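PDB 4RAA: putative exported protein from Bacteroides fragilis, which is of unknown function but folds as a six-bladed beta-propeller and is probably exported, perhaps as a lipoprotein. Local coordinates for residues 23-28 against 278-283; 52-57 against 92-97; 99-104 against 117-122; 175-180 against 228-233; 300-305 against 338-343. All coordinates share one frame; numbering follows the deposited sequence.

Interaction 1. Residues 23-28 against 278-283; sequences SILELS and IGLYDK
Ile24 and Leu25 meet Leu280 through methyl groups alone, and the side chains of Tyr291 and Phe296, both aromatic, flank those methyls: Tyr291 touches Ile24 and Leu280, Phe296 touches Leu25 and Leu280. The ring belonging to the segments, Tyr281, takes no part across the contact; one of its faces has Lys283 N 4.1 Å above the plane, offset toward the rim. In the six-bladed beta-propeller this is a joint between two blade sheets. Strand 275-282 belongs to an antiparallel sheet whose strands follow one another in the chain. Strand 25-31 instead pairs with strand 354-360, so an early and the last strand share one sheet, consistent with closure of the propeller ring. Asp282 packs on Ile360 of that sheet, and Glu26 forms salt bridges with Arg264 and Arg359. With CG1 set between its backbone N and carbonyl carbon (chi1 58°) and CD1 extended beyond, Ile24 lies obliquely across Leu280. Leu25 approaches the same leucine tip to tip. The meeting point is a single methyl, Leu280 CD1, which lies 4.1 Å from Ile24 CD1 and equally 4.1 Å from Leu25 CD1.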
# COMPACT_ATOMS: atom_id res chain seq x y z
N SER A 23 26.45 -29.09 -31.15
CA SER A 23 25.83 -29.02 -32.49
C SER A 23 24.44 -28.40 -32.53
O SER A 23 24.15 -27.61 -33.43
CB SER A 23 25.77 -30.41 -33.13
OG SER A 23 24.95 -31.28 -32.38
N ILE A 24 23.57 -28.78 -31.59
CA ILE A 24 22.16 -28.27 -31.53
C ILE A 24 21.95 -26.90 -30.85
O ILE A 24 20.83 -26.37 -30.92
CB ILE A 24 21.17 -29.31 -30.91
CG1 ILE A 24 21.57 -29.72 -29.48
CG2 ILE A 24 21.03 -30.53 -31.81
CD1 ILE A 24 20.55 -30.59 -28.78
N LEU A 25 22.99 -26.35 -30.22
CA LEU A 25 22.91 -25.05 -29.51
C LEU A 25 23.85 -23.98 -30.07
O LEU A 25 24.92 -24.32 -30.60
CB LEU A 25 23.26 -25.23 -28.02
CG LEU A 25 22.36 -26.11 -27.15
CD1 LEU A 25 23.03 -26.38 -25.81
CD2 LEU A 25 20.98 -25.49 -26.96
N GLU A 26 23.41 -22.72 -29.96
CA GLU A 26 24.20 -21.53 -30.32
C GLU A 26 24.49 -20.75 -29.03
O GLU A 26 23.57 -20.48 -28.25
CB GLU A 26 23.54 -20.65 -31.39
CG GLU A 26 22.18 -20.03 -31.06
CD GLU A 26 21.60 -19.25 -32.23
OE1 GLU A 26 22.37 -18.63 -33.00
OE2 GLU A 26 20.35 -19.23 -32.38
N LEU A 27 25.76 -20.40 -28.85
CA LEU A 27 26.29 -19.74 -27.66
C LEU A 27 26.64 -18.29 -27.87
O LEU A 27 26.81 -17.81 -28.99
CB LEU A 27 27.57 -20.46 -27.17
CG LEU A 27 27.44 -21.71 -26.30
CD1 LEU A 27 26.33 -22.65 -26.74
CD2 LEU A 27 28.78 -22.43 -26.24
N SER A 28 26.77 -17.61 -26.74
CA SER A 28 27.21 -16.23 -26.68
C SER A 28 27.64 -15.97 -25.24
O SER A 28 27.13 -16.61 -24.32
CB SER A 28 26.10 -15.28 -27.12
OG SER A 28 26.53 -13.94 -27.03
N ILE A 278 19.82 -31.88 -17.41
CA ILE A 278 19.12 -30.86 -18.20
C ILE A 278 18.52 -31.44 -19.48
O ILE A 278 19.22 -32.06 -20.30
CB ILE A 278 19.98 -29.61 -18.51
CG1 ILE A 278 19.13 -28.58 -19.28
CG2 ILE A 278 21.26 -29.96 -19.26
CD1 ILE A 278 19.74 -27.20 -19.37
N GLY A 279 17.22 -31.20 -19.64
CA GLY A 279 16.44 -31.63 -20.79
C GLY A 279 16.15 -30.43 -21.66
O GLY A 279 15.59 -29.44 -21.18
N LEU A 280 16.54 -30.51 -22.93
CA LEU A 280 16.33 -29.45 -23.92
C LEU A 280 15.20 -29.94 -24.81
O LEU A 280 15.22 -31.09 -25.22
CB LEU A 280 17.60 -29.26 -24.76
CG LEU A 280 18.95 -29.26 -24.01
CD1 LEU A 280 20.15 -29.20 -24.96
CD2 LEU A 280 19.02 -28.12 -23.01
N TYR A 281 14.20 -29.08 -25.09
CA TYR A 281 13.11 -29.40 -26.02
C TYR A 281 13.08 -28.36 -27.13
O TYR A 281 13.01 -27.16 -26.84
CB TYR A 281 11.76 -29.46 -25.29
CG TYR A 281 10.57 -29.65 -26.21
CD1 TYR A 281 10.40 -30.83 -26.94
CD2 TYR A 281 9.59 -28.65 -26.35
CE1 TYR A 281 9.30 -31.01 -27.79
CE2 TYR A 281 8.50 -28.82 -27.20
CZ TYR A 281 8.36 -30.00 -27.91
OH TYR A 281 7.28 -30.16 -28.75
N ASP A 282 13.15 -28.81 -28.39
CA ASP A 282 13.10 -27.93 -29.58
C ASP A 282 11.67 -27.98 -30.07
O ASP A 282 11.25 -28.99 -30.65
CB ASP A 282 14.08 -28.39 -30.68
CG ASP A 282 14.06 -27.47 -31.93
OD1 ASP A 282 13.25 -26.51 -32.02
OD2 ASP A 282 14.89 -27.72 -32.83
N LYS A 283 10.95 -26.87 -29.87
CA LYS A 283 9.55 -26.76 -30.25
C LYS A 283 9.30 -26.88 -31.75
O LYS A 283 8.25 -27.40 -32.13
CB LYS A 283 8.95 -25.45 -29.78
CG LYS A 283 8.89 -25.24 -28.28
CD LYS A 283 8.23 -23.90 -28.04
CE LYS A 283 8.06 -23.59 -26.57
NZ LYS A 283 7.27 -22.33 -26.46

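Interaction 2. Residues 52-57 against 92-97; sequences CLLILD and FFVDNN
Leu54 and Leu56 hold the Phe92 ring between them, and this is the close-packed, buried part of the contact. Leu56 CB comes to the ring edge near its plane, 3.7 Å from Phe92 CE1, while Leu56 CD2 lies 4.0 Å from Phe92 CD1 as the two side chains slide past each other in opposite directions. At the far part of the ring, Leu54 CB sits 3.8 Å from Phe92 CZ, and Leu54 CD2 meets Phe92 CE2 obliquely. Phe92 reaches them with CG between its backbone N and carbonyl carbon (chi1 67°). The looser end is at Val94, which is partly exposed: it offers one methyl, CG2, 4.0 Å from Leu54 CD2. The strand segments run nearly antiparallel, at 164°, but their axes stay 9.6 Å apart, so side chains fill the space between two propeller blades. Strand 52-57 lies between strands 45-49 and 62-67 in one blade; strand 85-94 is flanked by strand 100-105 in the next, whose Ile101 and Ala103 touch Leu54 and Phe92 respectively.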
# COMPACT_ATOMS: atom_id res chain seq x y z
N CYS A 52 18.40 -2.75 -21.34
CA CYS A 52 19.05 -3.00 -20.05
C CYS A 52 18.67 -4.38 -19.50
O CYS A 52 17.67 -4.98 -19.91
CB CYS A 52 18.70 -1.91 -19.03
SG CYS A 52 19.32 -0.26 -19.42
N LEU A 53 19.49 -4.85 -18.57
CA LEU A 53 19.34 -6.12 -17.89
C LEU A 53 19.10 -5.88 -16.41
O LEU A 53 20.01 -5.41 -15.70
CB LEU A 53 20.62 -6.95 -18.05
CG LEU A 53 21.12 -7.25 -19.46
CD1 LEU A 53 22.43 -8.02 -19.35
CD2 LEU A 53 20.09 -8.01 -20.29
N LEU A 54 17.89 -6.19 -15.93
CA LEU A 54 17.59 -6.12 -14.50
C LEU A 54 18.08 -7.43 -13.90
O LEU A 54 17.61 -8.49 -14.31
CB LEU A 54 16.08 -5.91 -14.24
CG LEU A 54 15.57 -4.46 -14.24
CD1 LEU A 54 16.06 -3.65 -15.43
CD2 LEU A 54 14.05 -4.45 -14.15
N ILE A 55 19.03 -7.36 -12.96
CA ILE A 55 19.62 -8.54 -12.29
C ILE A 55 19.41 -8.45 -10.79
O ILE A 55 19.75 -7.43 -10.19
CB ILE A 55 21.13 -8.67 -12.60
CG1 ILE A 55 21.34 -9.02 -14.08
CG2 ILE A 55 21.81 -9.72 -11.70
CD1 ILE A 55 22.77 -9.01 -14.56
N LEU A 56 18.88 -9.53 -10.20
CA LEU A 56 18.71 -9.67 -8.76
C LEU A 56 19.75 -10.63 -8.20
O LEU A 56 19.87 -11.75 -8.68
CB LEU A 56 17.32 -10.21 -8.43
CG LEU A 56 16.98 -10.59 -6.99
CD1 LEU A 56 17.25 -9.45 -6.02
CD2 LEU A 56 15.52 -11.01 -6.93
N ASP A 57 20.50 -10.18 -7.20
CA ASP A 57 21.50 -10.97 -6.51
C ASP A 57 20.80 -11.46 -5.25
O ASP A 57 20.96 -10.87 -4.19
CB ASP A 57 22.75 -10.11 -6.22
CG ASP A 57 23.82 -10.83 -5.39
OD1 ASP A 57 23.66 -12.02 -5.08
OD2 ASP A 57 24.84 -10.17 -5.06
N PHE A 92 10.91 -9.97 -8.39
CA PHE A 92 10.40 -8.67 -8.85
C PHE A 92 9.69 -8.81 -10.20
O PHE A 92 9.71 -9.87 -10.81
CB PHE A 92 11.53 -7.62 -8.92
CG PHE A 92 12.57 -7.91 -9.98
CD1 PHE A 92 13.63 -8.77 -9.72
CD2 PHE A 92 12.46 -7.34 -11.26
CE1 PHE A 92 14.58 -9.05 -10.71
CE2 PHE A 92 13.40 -7.62 -12.24
CZ PHE A 92 14.47 -8.48 -11.97
N PHE A 93 9.03 -7.75 -10.65
CA PHE A 93 8.38 -7.75 -11.97
C PHE A 93 8.22 -6.32 -12.47
O PHE A 93 8.30 -5.38 -11.68
CB PHE A 93 7.04 -8.52 -11.99
CG PHE A 93 5.93 -7.88 -11.19
CD1 PHE A 93 5.80 -8.11 -9.81
CD2 PHE A 93 4.98 -7.05 -11.82
CE1 PHE A 93 4.76 -7.53 -9.08
CE2 PHE A 93 3.95 -6.47 -11.09
CZ PHE A 93 3.84 -6.70 -9.72
N VAL A 94 8.02 -6.20 -13.78
CA VAL A 94 7.82 -4.92 -14.45
C VAL A 94 6.35 -4.95 -14.86
O VAL A 94 5.91 -5.97 -15.39
CB VAL A 94 8.74 -4.80 -15.68
CG1 VAL A 94 8.50 -3.49 -16.44
CG2 VAL A 94 10.21 -4.94 -15.26
N ASP A 95 5.60 -3.87 -14.62
CA ASP A 95 4.19 -3.87 -15.02
C ASP A 95 4.08 -3.86 -16.55
O ASP A 95 5.04 -3.49 -17.24
CB ASP A 95 3.35 -2.76 -14.33
CG ASP A 95 3.56 -1.37 -14.91
OD1 ASP A 95 4.72 -0.89 -14.89
OD2 ASP A 95 2.55 -0.74 -15.34
N ASN A 96 2.93 -4.29 -17.05
CA ASN A 96 2.68 -4.39 -18.50
C ASN A 96 2.89 -3.06 -19.25
O ASN A 96 3.39 -3.08 -20.37
CB ASN A 96 1.26 -4.94 -18.77
CG ASN A 96 1.04 -6.35 -18.21
OD1 ASN A 96 1.99 -7.09 -17.90
ND2 ASN A 96 -0.23 -6.72 -18.07
N ASN A 97 2.55 -1.93 -18.62
CA ASN A 97 2.75 -0.59 -19.21
C ASN A 97 4.17 -0.02 -19.09
O ASN A 97 4.46 0.99 -19.72
CB ASN A 97 1.79 0.42 -18.58
CG ASN A 97 0.34 0.09 -18.83
OD1 ASN A 97 -0.01 -0.55 -19.81
ND2 ASN A 97 -0.52 0.56 -17.93

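Interaction 3. Residues 99-104 against 117-122; sequences NYIAAI and TDFSFL
Ile101 places CG1 beside its backbone N (chi1 -64°) and continues in an extended chain to CD1, while Phe119 turns its ring opposite its own carbonyl carbon (chi1 -47°); together these torsions bring the methyl to the phenyl. Ile101 CD1 arrives at the ring edge, near its plane, 4.0 Å from Phe119 CE1 and just as far from CD1 of that ring, and the two side chains cross obliquely. One face of the ring is occupied from within the same loop: Thr117 O stands 4.0 Å above the plane, over its centre. A second and more superficial touch joins Tyr100 CB to Leu122 CD2 at 4.4 Å, with the phenol directed away toward Tyr113, whose ring it meets edge-to-face. All this lies at the outer part of a propeller blade, where the chain leaves strand 110-115 and turns into strand 121-126, the last of that sheet; strand 100-105 lies two places further in. The turn has positive phi at Phe119 and contains an Asx turn. Asp118 OD1 accepts from Ser120 N at 3.1 Å (N-H...O 163°) and from Ser120 OG at 2.7 Å. The hydroxyl uses the syn side of the carboxylate and the amide the anti side, both tilted toward the same face of its plane. Ile76 of strand 72-79, in the adjoining blade, touches both Ile101 and Phe119.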
# COMPACT_ATOMS: atom_id res chain seq x y z
N ASN A 99 5.70 1.27 -16.24
CA ASN A 99 5.64 2.44 -15.34
C ASN A 99 6.51 2.17 -14.11
O ASN A 99 7.30 3.04 -13.72
CB ASN A 99 4.23 2.69 -14.81
CG ASN A 99 3.22 2.98 -15.89
OD1 ASN A 99 2.17 2.34 -15.95
ND2 ASN A 99 3.52 3.94 -16.75
N TYR A 100 6.35 0.98 -13.50
CA TYR A 100 7.05 0.62 -12.28
C TYR A 100 7.70 -0.74 -12.26
O TYR A 100 7.31 -1.64 -13.01
CB TYR A 100 6.09 0.68 -11.09
CG TYR A 100 4.97 -0.37 -11.03
CD1 TYR A 100 5.21 -1.65 -10.51
CD2 TYR A 100 3.65 -0.06 -11.44
CE1 TYR A 100 4.19 -2.60 -10.41
CE2 TYR A 100 2.62 -1.01 -11.35
CZ TYR A 100 2.89 -2.28 -10.83
OH TYR A 100 1.91 -3.24 -10.73
N ILE A 101 8.67 -0.88 -11.34
CA ILE A 101 9.36 -2.13 -11.03
C ILE A 101 9.03 -2.41 -9.55
O ILE A 101 9.36 -1.61 -8.68
CB ILE A 101 10.90 -2.04 -11.21
CG1 ILE A 101 11.25 -1.77 -12.68
CG2 ILE A 101 11.58 -3.32 -10.73
CD1 ILE A 101 12.64 -1.22 -12.87
N ALA A 102 8.37 -3.54 -9.29
CA ALA A 102 7.90 -3.93 -7.96
C ALA A 102 8.72 -5.10 -7.45
O ALA A 102 8.60 -6.20 -7.99
CB ALA A 102 6.43 -4.31 -8.03
N ALA A 103 9.53 -4.87 -6.42
CA ALA A 103 10.35 -5.91 -5.80
C ALA A 103 9.69 -6.38 -4.49
O ALA A 103 9.17 -5.55 -3.72
CB ALA A 103 11.75 -5.39 -5.54
N ILE A 104 9.74 -7.70 -4.24
CA ILE A 104 9.16 -8.36 -3.06
C ILE A 104 10.24 -8.69 -2.02
O ILE A 104 11.10 -9.54 -2.27
CB ILE A 104 8.43 -9.67 -3.46
CG1 ILE A 104 7.28 -9.37 -4.43
CG2 ILE A 104 7.89 -10.41 -2.21
CD1 ILE A 104 6.60 -10.59 -5.01
N THR A 117 11.57 3.88 -15.45
CA THR A 117 12.42 4.75 -16.27
C THR A 117 13.67 5.23 -15.51
O THR A 117 14.78 4.89 -15.92
CB THR A 117 11.61 5.96 -16.81
OG1 THR A 117 10.39 5.50 -17.40
CG2 THR A 117 12.40 6.78 -17.85
N ASP A 118 13.49 5.99 -14.42
CA ASP A 118 14.64 6.58 -13.65
C ASP A 118 15.14 5.82 -12.40
O ASP A 118 16.11 6.23 -11.79
CB ASP A 118 14.41 8.09 -13.35
CG ASP A 118 13.28 8.37 -12.37
OD1 ASP A 118 13.00 7.56 -11.46
OD2 ASP A 118 12.67 9.46 -12.48
N PHE A 119 14.45 4.74 -12.03
CA PHE A 119 14.82 3.84 -10.88
C PHE A 119 14.68 4.39 -9.45
O PHE A 119 15.08 3.71 -8.48
CB PHE A 119 16.20 3.17 -11.09
CG PHE A 119 16.38 2.58 -12.46
CD1 PHE A 119 15.45 1.65 -12.97
CD2 PHE A 119 17.48 2.92 -13.26
CE1 PHE A 119 15.61 1.10 -14.24
CE2 PHE A 119 17.64 2.37 -14.53
CZ PHE A 119 16.71 1.45 -15.02
N SER A 120 14.08 5.58 -9.30
CA SER A 120 13.86 6.20 -7.99
C SER A 120 12.67 5.50 -7.31
O SER A 120 11.84 4.88 -7.97
CB SER A 120 13.60 7.70 -8.11
OG SER A 120 12.44 7.98 -8.89
N PHE A 121 12.62 5.62 -5.98
CA PHE A 121 11.58 5.00 -5.17
C PHE A 121 10.25 5.77 -5.30
O PHE A 121 10.24 7.00 -5.25
CB PHE A 121 12.06 4.90 -3.71
CG PHE A 121 11.05 4.32 -2.76
CD1 PHE A 121 10.52 3.05 -2.98
CD2 PHE A 121 10.67 5.02 -1.61
CE1 PHE A 121 9.57 2.52 -2.11
CE2 PHE A 121 9.74 4.49 -0.73
CZ PHE A 121 9.19 3.24 -0.97
N LEU A 122 9.15 5.02 -5.49
CA LEU A 122 7.79 5.57 -5.61
C LEU A 122 7.01 5.39 -4.31
O LEU A 122 6.59 6.38 -3.70
CB LEU A 122 7.04 4.92 -6.78
CG LEU A 122 7.17 5.54 -8.17
CD1 LEU A 122 8.59 5.92 -8.52
CD2 LEU A 122 6.58 4.59 -9.20

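Interaction 4. Residues 175-180 against 228-233; sequences KEFKSG and PSLDFL
Phe177 extends from its loop onto the first turn of helix 230-237 and meets two leucines of it, Leu230 and Leu233. CG stands opposite the backbone N (chi1 179°), which carries the ring outward. Starting at the root, Phe177 CB lies 3.7 Å from Leu230 CD1 and 4.1 Å from Leu233 CD1. One atom further, Phe177 CG is 4.0 Å from Leu233 CD1, which also borders CD2. Along the other flank, Phe177 CD1 and CE1 are each 3.7 Å from Leu233 CB, and at the tip Phe177 CZ approaches Leu233 O at 4.1 Å. Leu233 CB thus makes a CH-pi contact over one face, 3.8 Å from the centroid of the Phe177 ring and 19° off its normal. The Tyr244 ring also meets Phe177, its plane steeply inclined. Beside them, the Glu176 side chain crosses that of Leu230 at about a right angle, its carboxylate OE1 and its CB lying beside Leu230 CD2. Ser229 is the helix N-cap, its OG accepting from Phe232 N at 3.1 Å. The loop after strand 168-174 and helix 230-237, which follows strand 213-222 in the chain, are therefore joined mainly by apolar packing and a CH-pi contact, with the Glu176 carboxylate at its exposed margin, while the polar bond of the cap is spent within the helix.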
# COMPACT_ATOMS: atom_id res chain seq x y z
N LYS A 175 -3.74 -27.77 -3.56
CA LYS A 175 -2.50 -28.24 -2.92
C LYS A 175 -2.83 -29.33 -1.89
O LYS A 175 -3.31 -29.03 -0.79
CB LYS A 175 -1.78 -27.06 -2.26
CG LYS A 175 -0.49 -27.37 -1.49
CD LYS A 175 0.37 -26.14 -1.24
CE LYS A 175 -0.27 -25.15 -0.28
NZ LYS A 175 0.35 -23.80 -0.20
N GLU A 176 -2.56 -30.59 -2.26
CA GLU A 176 -2.88 -31.74 -1.40
C GLU A 176 -1.85 -31.90 -0.29
O GLU A 176 -2.21 -31.99 0.88
CB GLU A 176 -2.95 -33.03 -2.22
CG GLU A 176 -3.95 -32.99 -3.36
CD GLU A 176 -4.15 -34.35 -4.04
OE1 GLU A 176 -4.39 -35.35 -3.33
OE2 GLU A 176 -4.09 -34.40 -5.29
N PHE A 177 -0.58 -31.97 -0.67
CA PHE A 177 0.52 -32.09 0.29
C PHE A 177 0.84 -30.69 0.82
O PHE A 177 1.24 -29.82 0.04
CB PHE A 177 1.78 -32.69 -0.34
CG PHE A 177 2.92 -32.80 0.61
CD1 PHE A 177 2.90 -33.75 1.63
CD2 PHE A 177 4.00 -31.93 0.53
CE1 PHE A 177 3.94 -33.84 2.55
CE2 PHE A 177 5.05 -32.02 1.44
CZ PHE A 177 5.02 -32.98 2.45
N LYS A 178 0.64 -30.50 2.13
CA LYS A 178 0.89 -29.21 2.80
C LYS A 178 2.05 -29.36 3.78
O LYS A 178 2.07 -30.29 4.58
CB LYS A 178 -0.35 -28.71 3.53
CG LYS A 178 -1.53 -28.38 2.61
CD LYS A 178 -2.61 -27.57 3.31
CE LYS A 178 -3.30 -28.31 4.45
NZ LYS A 178 -4.33 -27.46 5.11
N SER A 179 2.99 -28.42 3.70
CA SER A 179 4.17 -28.41 4.56
C SER A 179 4.84 -27.04 4.61
O SER A 179 4.63 -26.19 3.72
CB SER A 179 5.20 -29.43 4.06
OG SER A 179 6.39 -29.43 4.84
N GLY A 180 5.63 -26.85 5.66
CA GLY A 180 6.45 -25.66 5.83
C GLY A 180 7.69 -25.70 4.96
O GLY A 180 8.26 -24.65 4.64
N PRO A 228 7.67 -37.52 -6.91
CA PRO A 228 7.26 -38.35 -5.76
C PRO A 228 5.75 -38.48 -5.63
O PRO A 228 5.03 -37.53 -5.97
CB PRO A 228 7.80 -37.57 -4.56
CG PRO A 228 8.84 -36.69 -5.13
CD PRO A 228 8.33 -36.29 -6.45
N SER A 229 5.28 -39.63 -5.14
CA SER A 229 3.84 -39.84 -4.89
C SER A 229 3.41 -39.05 -3.66
O SER A 229 4.25 -38.58 -2.88
CB SER A 229 3.52 -41.33 -4.68
OG SER A 229 4.12 -41.84 -3.51
N LEU A 230 2.10 -38.90 -3.47
CA LEU A 230 1.58 -38.22 -2.27
C LEU A 230 1.90 -39.00 -0.99
O LEU A 230 2.24 -38.40 0.03
CB LEU A 230 0.07 -37.98 -2.40
CG LEU A 230 -0.65 -37.18 -1.31
CD1 LEU A 230 -0.00 -35.82 -1.11
CD2 LEU A 230 -2.13 -37.04 -1.64
N ASP A 231 1.82 -40.34 -1.07
CA ASP A 231 2.14 -41.23 0.06
C ASP A 231 3.60 -41.17 0.49
O ASP A 231 3.89 -41.17 1.69
CB ASP A 231 1.75 -42.69 -0.25
CG ASP A 231 0.25 -42.89 -0.36
OD1 ASP A 231 -0.51 -41.90 -0.29
OD2 ASP A 231 -0.19 -44.05 -0.52
N PHE A 232 4.50 -41.14 -0.49
CA PHE A 232 5.94 -41.02 -0.21
C PHE A 232 6.25 -39.72 0.55
O PHE A 232 7.07 -39.74 1.48
CB PHE A 232 6.77 -41.08 -1.49
CG PHE A 232 8.25 -40.97 -1.26
CD1 PHE A 232 8.88 -39.72 -1.23
CD2 PHE A 232 9.02 -42.12 -1.05
CE1 PHE A 232 10.24 -39.61 -1.00
CE2 PHE A 232 10.38 -42.03 -0.84
CZ PHE A 232 11.00 -40.77 -0.81
N LEU A 233 5.62 -38.62 0.13
CA LEU A 233 5.78 -37.30 0.76
C LEU A 233 5.29 -37.29 2.21
O LEU A 233 6.04 -36.92 3.12
CB LEU A 233 5.08 -36.19 -0.04
CG LEU A 233 5.66 -35.84 -1.42
CD1 LEU A 233 4.71 -34.96 -2.20
CD2 LEU A 233 7.02 -35.16 -1.30

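Interaction 5. Residues 300-305 against 338-343; sequences LKVGEL and DKLSEL
Leu340 presses a single methyl, CD2, against the chain at Lys301 and Val302. That methyl is 3.8 Å from Val302 CA and 4.1 Å from Val302 CG1, and it also brushes Lys301 O at 3.9 Å. The side chains of Val302 and Leu340 cross at about a right angle. With CG opposite its backbone N (chi1 -180°), Leu340 directs CD2 at the loop. Next outward, Phe29 of strand 25-31 touches both Val302 and Leu340, and Leu321 of strand 316-321 adds to the leucine's surroundings. The loop is positioned by the end of helix 293-299, where Lys301 closes a Schellman motif with positive phi. A backbone hydrogen bond between Lys301 and Asp337 ties it to the residue just before helix 338-345, whose opening amides, Lys339 N and Leu340 N, meet Asp337 OD1 in weak bonds. Two helices outside the propeller sheets are thus joined at their ends; the side-chain contact itself is aliphatic and small, and directional bonding comes from the backbone beside it.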
# COMPACT_ATOMS: atom_id res chain seq x y z
N LEU A 300 29.99 -28.26 -24.20
CA LEU A 300 29.99 -26.84 -24.62
C LEU A 300 31.29 -26.08 -24.30
O LEU A 300 31.43 -24.92 -24.67
CB LEU A 300 28.81 -26.09 -23.98
CG LEU A 300 27.41 -26.66 -24.24
CD1 LEU A 300 26.39 -25.88 -23.43
CD2 LEU A 300 27.08 -26.62 -25.72
N LYS A 301 32.24 -26.74 -23.61
CA LYS A 301 33.55 -26.19 -23.24
C LYS A 301 33.43 -24.94 -22.35
O LYS A 301 34.00 -23.89 -22.67
CB LYS A 301 34.43 -25.93 -24.49
CG LYS A 301 34.79 -27.18 -25.28
CD LYS A 301 35.75 -26.84 -26.42
CE LYS A 301 36.43 -28.08 -27.00
NZ LYS A 301 35.46 -29.01 -27.64
N VAL A 302 32.69 -25.09 -21.24
CA VAL A 302 32.45 -24.01 -20.25
C VAL A 302 32.79 -24.35 -18.77
O VAL A 302 32.35 -23.64 -17.86
CB VAL A 302 31.00 -23.44 -20.36
CG1 VAL A 302 30.71 -23.00 -21.78
CG2 VAL A 302 29.96 -24.45 -19.89
N GLY A 303 33.53 -25.45 -18.54
CA GLY A 303 34.02 -25.82 -17.20
C GLY A 303 33.03 -26.24 -16.12
O GLY A 303 32.97 -27.42 -15.78
N GLU A 304 32.33 -25.25 -15.55
CA GLU A 304 31.30 -25.42 -14.50
C GLU A 304 30.02 -24.73 -14.89
O GLU A 304 30.05 -23.62 -15.40
CB GLU A 304 31.69 -24.74 -13.19
CG GLU A 304 32.50 -25.55 -12.19
CD GLU A 304 32.64 -24.82 -10.85
OE1 GLU A 304 32.33 -23.60 -10.75
OE2 GLU A 304 33.09 -25.47 -9.88
N LEU A 305 28.90 -25.37 -14.59
CA LEU A 305 27.58 -24.82 -14.85
C LEU A 305 26.75 -25.23 -13.62
O LEU A 305 26.06 -26.25 -13.63
CB LEU A 305 27.06 -25.33 -16.19
CG LEU A 305 26.11 -24.39 -16.93
CD1 LEU A 305 25.86 -24.93 -18.32
CD2 LEU A 305 24.81 -24.18 -16.17
N ASP A 338 36.46 -20.76 -27.57
CA ASP A 338 37.27 -19.63 -28.09
C ASP A 338 36.84 -18.29 -27.52
O ASP A 338 37.67 -17.58 -26.94
CB ASP A 338 37.27 -19.56 -29.64
CG ASP A 338 38.05 -20.70 -30.30
OD1 ASP A 338 38.77 -21.46 -29.62
OD2 ASP A 338 37.96 -20.83 -31.54
N LYS A 339 35.56 -17.96 -27.65
CA LYS A 339 35.05 -16.68 -27.15
C LYS A 339 35.03 -16.56 -25.61
O LYS A 339 35.23 -15.46 -25.08
CB LYS A 339 33.69 -16.29 -27.79
CG LYS A 339 33.12 -14.92 -27.36
CD LYS A 339 34.08 -13.73 -27.54
CE LYS A 339 33.70 -12.50 -26.72
NZ LYS A 339 32.50 -11.78 -27.20
N LEU A 340 34.81 -17.67 -24.90
CA LEU A 340 34.84 -17.67 -23.42
C LEU A 340 36.25 -17.40 -22.93
O LEU A 340 36.44 -16.53 -22.07
CB LEU A 340 34.36 -18.99 -22.82
CG LEU A 340 34.33 -19.13 -21.29
CD1 LEU A 340 33.54 -18.01 -20.61
CD2 LEU A 340 33.76 -20.48 -20.89
N SER A 341 37.21 -18.14 -23.48
CA SER A 341 38.64 -18.00 -23.15
C SER A 341 39.19 -16.59 -23.42
O SER A 341 40.02 -16.10 -22.66
CB SER A 341 39.47 -19.05 -23.89
OG SER A 341 40.75 -19.11 -23.32
N GLU A 342 38.72 -15.96 -24.51
CA GLU A 342 39.06 -14.57 -24.88
C GLU A 342 38.63 -13.59 -23.77
O GLU A 342 39.43 -12.74 -23.36
CB GLU A 342 38.41 -14.23 -26.23
CG GLU A 342 38.51 -12.81 -26.78
CD GLU A 342 37.81 -12.71 -28.14
OE1 GLU A 342 38.35 -13.27 -29.12
OE2 GLU A 342 36.72 -12.09 -28.22
N LEU A 343 37.40 -13.72 -23.29
CA LEU A 343 36.89 -12.91 -22.16
C LEU A 343 37.53 -13.30 -20.81
O LEU A 343 37.75 -12.43 -19.95
CB LEU A 343 35.35 -13.00 -22.04
CG LEU A 343 34.50 -12.26 -23.07
CD1 LEU A 343 33.04 -12.66 -22.91
CD2 LEU A 343 34.65 -10.75 -22.96

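In the fold
Interactions 1, 2 and 5 are buried, whereas interactions 3 and 4 are partly open at the outer rim. Interactions 1 and 2 pack one blade sheet against another; in 1 all partners are aliphatic, in 2 a ring lies among leucines. Interactions 2 and 3 meet in one blade: strands 85-94 and 100-105 are sheet neighbours, and Asp95 OD1 accepts from Tyr100 N. Interaction 5 adjoins interaction 1, Leu300 packing on Leu25 through its side chain and on Leu27 through its carbonyl oxygen. Interaction 4 stands apart, its centre about 40 Å from that of interaction 5, on the other side of the chain's centre; like 3, it combines a ring contact with a local side-chain-to-backbone bond.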